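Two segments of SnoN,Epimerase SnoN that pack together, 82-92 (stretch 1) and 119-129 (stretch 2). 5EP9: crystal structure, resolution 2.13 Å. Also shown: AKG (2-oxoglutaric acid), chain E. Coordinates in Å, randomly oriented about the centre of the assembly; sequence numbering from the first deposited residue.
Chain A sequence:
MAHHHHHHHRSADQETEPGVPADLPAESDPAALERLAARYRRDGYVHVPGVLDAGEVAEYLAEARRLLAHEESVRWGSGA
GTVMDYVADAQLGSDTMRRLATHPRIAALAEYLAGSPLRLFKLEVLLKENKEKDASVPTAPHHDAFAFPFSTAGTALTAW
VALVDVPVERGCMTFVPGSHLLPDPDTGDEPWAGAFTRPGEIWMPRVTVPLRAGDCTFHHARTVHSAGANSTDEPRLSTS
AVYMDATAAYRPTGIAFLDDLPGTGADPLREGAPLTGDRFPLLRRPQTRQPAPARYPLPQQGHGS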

# COMPACT_ATOMS: atom_id res chain seq x y z
N THR A 82 15.69 -12.38 1.82
CA THR A 82 14.87 -11.56 0.97
C THR A 82 13.42 -11.44 1.41
O THR A 82 12.59 -12.33 1.29
CB THR A 82 14.92 -12.01 -0.49
OG1 THR A 82 16.29 -12.06 -0.91
CG2 THR A 82 14.09 -11.06 -1.39
N VAL A 83 13.12 -10.20 1.74
CA VAL A 83 11.81 -9.79 2.17
C VAL A 83 10.92 -9.75 0.96
O VAL A 83 9.80 -10.26 0.99
CB VAL A 83 11.85 -8.41 2.88
CG1 VAL A 83 10.48 -8.03 3.30
CG2 VAL A 83 12.78 -8.41 4.13
N MET A 84 11.40 -9.10 -0.08
CA MET A 84 10.67 -8.99 -1.33
C MET A 84 11.49 -8.36 -2.46
O MET A 84 12.49 -7.73 -2.22
CB MET A 84 9.39 -8.14 -1.21
CG MET A 84 9.65 -6.70 -0.80
SD MET A 84 8.02 -5.86 -0.84
CE MET A 84 7.21 -6.59 0.60
N ASP A 85 10.94 -8.48 -3.66
CA ASP A 85 11.40 -7.69 -4.82
C ASP A 85 10.21 -6.82 -5.18
O ASP A 85 9.05 -7.29 -5.08
CB ASP A 85 11.77 -8.56 -5.99
CG ASP A 85 13.04 -9.40 -5.73
OD1 ASP A 85 14.18 -8.86 -5.70
OD2 ASP A 85 12.86 -10.64 -5.53
N TYR A 86 10.48 -5.60 -5.61
CA TYR A 86 9.42 -4.73 -6.01
C TYR A 86 9.81 -3.82 -7.13
O TYR A 86 11.01 -3.49 -7.35
CB TYR A 86 8.86 -3.91 -4.85
CG TYR A 86 9.81 -2.94 -4.25
CD1 TYR A 86 10.76 -3.36 -3.30
CD2 TYR A 86 9.77 -1.61 -4.60
CE1 TYR A 86 11.61 -2.43 -2.72
CE2 TYR A 86 10.63 -0.67 -4.04
CZ TYR A 86 11.56 -1.08 -3.10
OH TYR A 86 12.38 -0.10 -2.60
N VAL A 87 8.83 -3.49 -7.89
CA VAL A 87 8.99 -2.47 -8.92
C VAL A 87 8.52 -1.18 -8.29
O VAL A 87 7.35 -1.04 -7.96
CB VAL A 87 8.19 -2.79 -10.23
CG1 VAL A 87 8.41 -1.69 -11.28
CG2 VAL A 87 8.60 -4.12 -10.75
N ALA A 88 9.44 -0.21 -8.20
CA ALA A 88 9.21 1.10 -7.53
C ALA A 88 8.54 2.06 -8.49
O ALA A 88 8.81 2.04 -9.69
CB ALA A 88 10.54 1.72 -7.13
N ASP A 89 7.59 2.80 -7.95
CA ASP A 89 6.89 3.84 -8.70
C ASP A 89 6.37 3.30 -10.06
O ASP A 89 6.59 3.91 -11.12
CB ASP A 89 7.84 5.01 -8.92
CG ASP A 89 8.36 5.60 -7.60
OD1 ASP A 89 7.54 6.15 -6.81
OD2 ASP A 89 9.60 5.39 -7.32
N ALA A 90 5.74 2.14 -10.01
CA ALA A 90 5.44 1.37 -11.20
C ALA A 90 4.49 2.08 -12.16
O ALA A 90 4.60 1.92 -13.39
CB ALA A 90 4.90 0.04 -10.82
N GLN A 91 3.70 2.96 -11.59
CA GLN A 91 2.79 3.77 -12.35
C GLN A 91 3.43 4.77 -13.27
O GLN A 91 2.81 5.19 -14.15
CB GLN A 91 1.78 4.48 -11.48
CG GLN A 91 2.23 5.80 -10.83
CD GLN A 91 3.18 5.64 -9.62
OE1 GLN A 91 3.54 4.56 -9.23
NE2 GLN A 91 3.60 6.73 -9.09
N LEU A 92 4.65 5.15 -13.01
CA LEU A 92 5.33 6.16 -13.85
C LEU A 92 5.74 5.59 -15.18
O LEU A 92 5.69 6.28 -16.13
CB LEU A 92 6.58 6.79 -13.19
CG LEU A 92 6.35 7.49 -11.82
CD1 LEU A 92 7.67 8.04 -11.25
CD2 LEU A 92 5.27 8.59 -11.96
C1 AKG E . 2.49 -2.31 2.91
O1 AKG E . 2.48 -1.24 3.57
O2 AKG E . 1.76 -2.49 1.91
C2 AKG E . 3.37 -3.42 3.34
O5 AKG E . 4.10 -3.27 4.34
C3 AKG E . 3.35 -4.72 2.49
C4 AKG E . 4.11 -5.91 3.06
C5 AKG E . 4.11 -7.16 2.21
O3 AKG E . 3.43 -7.19 1.17
O4 AKG E . 4.83 -8.15 2.54
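Stretch 2 (119-129) RLFKLEVLLKE

What holds the two stretches together most firmly? Two hydrogen-bonded backbone pairs, Asp 85 with Leu 127 and Val 87 with Val 125, form a ladder between them. Asp 85 N donates to Leu 127 O at 2.9 Å, nearly straight at 171°, and Leu 127 N returns the bond to Asp 85 O at 2.8 Å. Two residues further along, Val 87 N reaches Val 125 O at 3.0 Å and Val 125 N reaches Val 87 O at 3.2 Å. Stretch 2 is strand as far as Lys 128, already under way before Arg 119, and extended except at Phe 121, where psi falls to -50°. It runs antiparallel to the strand 82-87, with 148° between their N-to-C directions and a closest axial approach of 4.6 Å. Between the bonded pairs lies the non-hydrogen-bonded pair of Tyr 86 and Leu 126, whose CA atoms are 4.6 Å apart, closer than the 5.2 Å between the CA atoms of Asp 85 and Leu 127 or the 5.0 Å between those of Val 87 and Val 125. Here the Tyr 86 CA makes a CA-H...O contact of 3.1 Å with Val 125 O.

How is the contact carried beyond the ladder at its two ends? At one end a side chain of stretch 2 takes over: Lys 128 NZ donates to Val 83 O at 2.8 Å. At the other, stretch 1 leaves the strand after Val 87 and turns through Asp 89, whose phi and psi are both positive, yet it stays on its partner. Ala 90 N donates to Leu 123 O at 2.8 Å, and Gln 91 OE1 accepts from Leu 123 N at 2.9 Å. Leu 123 thus has both its backbone polar groups satisfied by stretch 1, one by main chain and one by a side-chain amide that stands in for a strand carbonyl.

Where do water and charge enter? Near the turn, one water accepts from Asp 89 N at 2.7 Å and donates to Glu 124 OE2 at 2.9 Å, bridging the stretches. A second donates to Phe 121 O at 2.9 Å and, weakly, to Asp 89 OD1 at 3.4 Å. Within stretch 2, Lys 122 NZ forms a salt bridge with Glu 124 OE2 at 3.2 Å, its hydrogen bond weak.

Which side chains pack around this polar frame? Tyr 86 and Leu 126 share one face of the sheet, where Leu 126 CD2 lies 3.6 Å from Tyr 86 CB and 3.7 Å from Met 84 SD. The 2-oxoglutaric acid is close by, its O4 3.4 Å from Met 84 CE and its O3 3.6 Å from Leu 126 CD1. The other face carries Asp 85, Leu 127, Val 87 and Val 125; the two valines meet CB to CB at 4.0 Å. Ala 90 extends the apolar packing past the strand's end, its CB 3.8 Å from Val 125 CG2 and 3.9 Å from Leu 123 CD2. Farther out, Gln 91 CG rests 4.0 Å from Leu 120 CD2. Together the stretches bury 754 Å², both sides summed.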

# COMPACT_ATOMS: atom_id res chain seq x y z
N ARG A 119 -5.15 11.91 -3.27
CA ARG A 119 -4.22 11.82 -4.38
C ARG A 119 -3.43 10.54 -4.31
O ARG A 119 -3.24 9.95 -3.24
CB ARG A 119 -3.21 12.97 -4.35
CG ARG A 119 -3.76 14.32 -4.67
CD ARG A 119 -2.80 15.45 -4.31
NE ARG A 119 -3.39 16.74 -4.60
CZ ARG A 119 -3.58 17.22 -5.85
NH1 ARG A 119 -3.12 16.60 -6.93
NH2 ARG A 119 -4.19 18.35 -6.02
N LEU A 120 -2.98 10.09 -5.47
CA LEU A 120 -2.07 8.96 -5.55
C LEU A 120 -0.68 9.47 -5.22
O LEU A 120 -0.25 10.45 -5.77
CB LEU A 120 -2.07 8.34 -6.93
CG LEU A 120 -0.98 7.31 -7.25
CD1 LEU A 120 -1.17 6.04 -6.46
CD2 LEU A 120 -0.96 6.97 -8.75
N PHE A 121 0.04 8.70 -4.37
CA PHE A 121 1.45 8.97 -4.04
C PHE A 121 2.37 8.06 -4.79
O PHE A 121 3.35 8.48 -5.42
CB PHE A 121 1.73 8.85 -2.51
CG PHE A 121 3.18 9.02 -2.16
CD1 PHE A 121 3.83 10.22 -2.39
CD2 PHE A 121 3.89 8.01 -1.55
CE1 PHE A 121 5.14 10.39 -2.06
CE2 PHE A 121 5.22 8.16 -1.20
CZ PHE A 121 5.84 9.35 -1.48
N LYS A 122 2.07 6.80 -4.70
CA LYS A 122 2.80 5.78 -5.53
C LYS A 122 2.11 4.43 -5.59
O LYS A 122 1.26 4.09 -4.72
CB LYS A 122 4.20 5.56 -4.98
CG LYS A 122 4.13 4.87 -3.65
CD LYS A 122 5.50 4.63 -3.06
CE LYS A 122 5.19 3.99 -1.76
NZ LYS A 122 6.44 3.58 -1.15
N LEU A 123 2.42 3.68 -6.65
CA LEU A 123 2.09 2.27 -6.71
C LEU A 123 3.34 1.45 -6.83
O LEU A 123 4.19 1.74 -7.68
CB LEU A 123 1.14 1.96 -7.83
CG LEU A 123 0.66 0.48 -7.91
CD1 LEU A 123 -0.77 0.36 -8.37
CD2 LEU A 123 1.55 -0.40 -8.78
N GLU A 124 3.41 0.39 -6.05
CA GLU A 124 4.48 -0.65 -6.24
C GLU A 124 3.97 -2.01 -6.62
O GLU A 124 2.91 -2.40 -6.20
CB GLU A 124 5.32 -0.74 -4.98
CG GLU A 124 6.12 0.55 -4.71
CD GLU A 124 6.80 0.55 -3.28
OE1 GLU A 124 6.44 -0.29 -2.42
OE2 GLU A 124 7.74 1.31 -3.06
N VAL A 125 4.75 -2.77 -7.40
CA VAL A 125 4.43 -4.13 -7.69
C VAL A 125 5.26 -5.00 -6.76
O VAL A 125 6.46 -4.88 -6.80
CB VAL A 125 4.78 -4.48 -9.14
CG1 VAL A 125 4.53 -5.94 -9.47
CG2 VAL A 125 3.99 -3.62 -10.12
N LEU A 126 4.63 -5.93 -6.02
CA LEU A 126 5.35 -6.69 -5.00
C LEU A 126 5.43 -8.14 -5.36
O LEU A 126 4.46 -8.71 -5.77
CB LEU A 126 4.74 -6.53 -3.61
CG LEU A 126 4.43 -5.11 -3.17
CD1 LEU A 126 3.80 -5.14 -1.78
CD2 LEU A 126 5.66 -4.26 -3.13
N LEU A 127 6.60 -8.72 -5.17
CA LEU A 127 6.86 -10.14 -5.36
C LEU A 127 7.58 -10.75 -4.13
O LEU A 127 8.64 -10.30 -3.75
CB LEU A 127 7.78 -10.30 -6.55
CG LEU A 127 8.36 -11.68 -6.84
CD1 LEU A 127 7.27 -12.68 -7.19
CD2 LEU A 127 9.41 -11.61 -7.95
N LYS A 128 6.99 -11.79 -3.58
CA LYS A 128 7.67 -12.73 -2.71
C LYS A 128 7.67 -14.08 -3.29
O LYS A 128 6.64 -14.63 -3.62
CB LYS A 128 7.01 -12.91 -1.33
CG LYS A 128 7.16 -11.82 -0.37
CD LYS A 128 6.68 -12.36 1.02
CE LYS A 128 6.58 -11.23 2.03
NZ LYS A 128 7.81 -11.06 2.83
N GLU A 129 8.85 -14.62 -3.41
CA GLU A 129 9.02 -15.95 -3.92
C GLU A 129 10.31 -16.55 -3.49
O GLU A 129 11.23 -15.87 -3.10
CB GLU A 129 9.02 -15.94 -5.46
CG GLU A 129 10.26 -15.30 -6.05
CD GLU A 129 10.28 -15.33 -7.56
OE1 GLU A 129 9.37 -15.94 -8.21
OE2 GLU A 129 11.26 -14.77 -8.09
O HOH W 1 6.24 8.80 -5.06
O HOH W 2 7.82 3.13 -5.29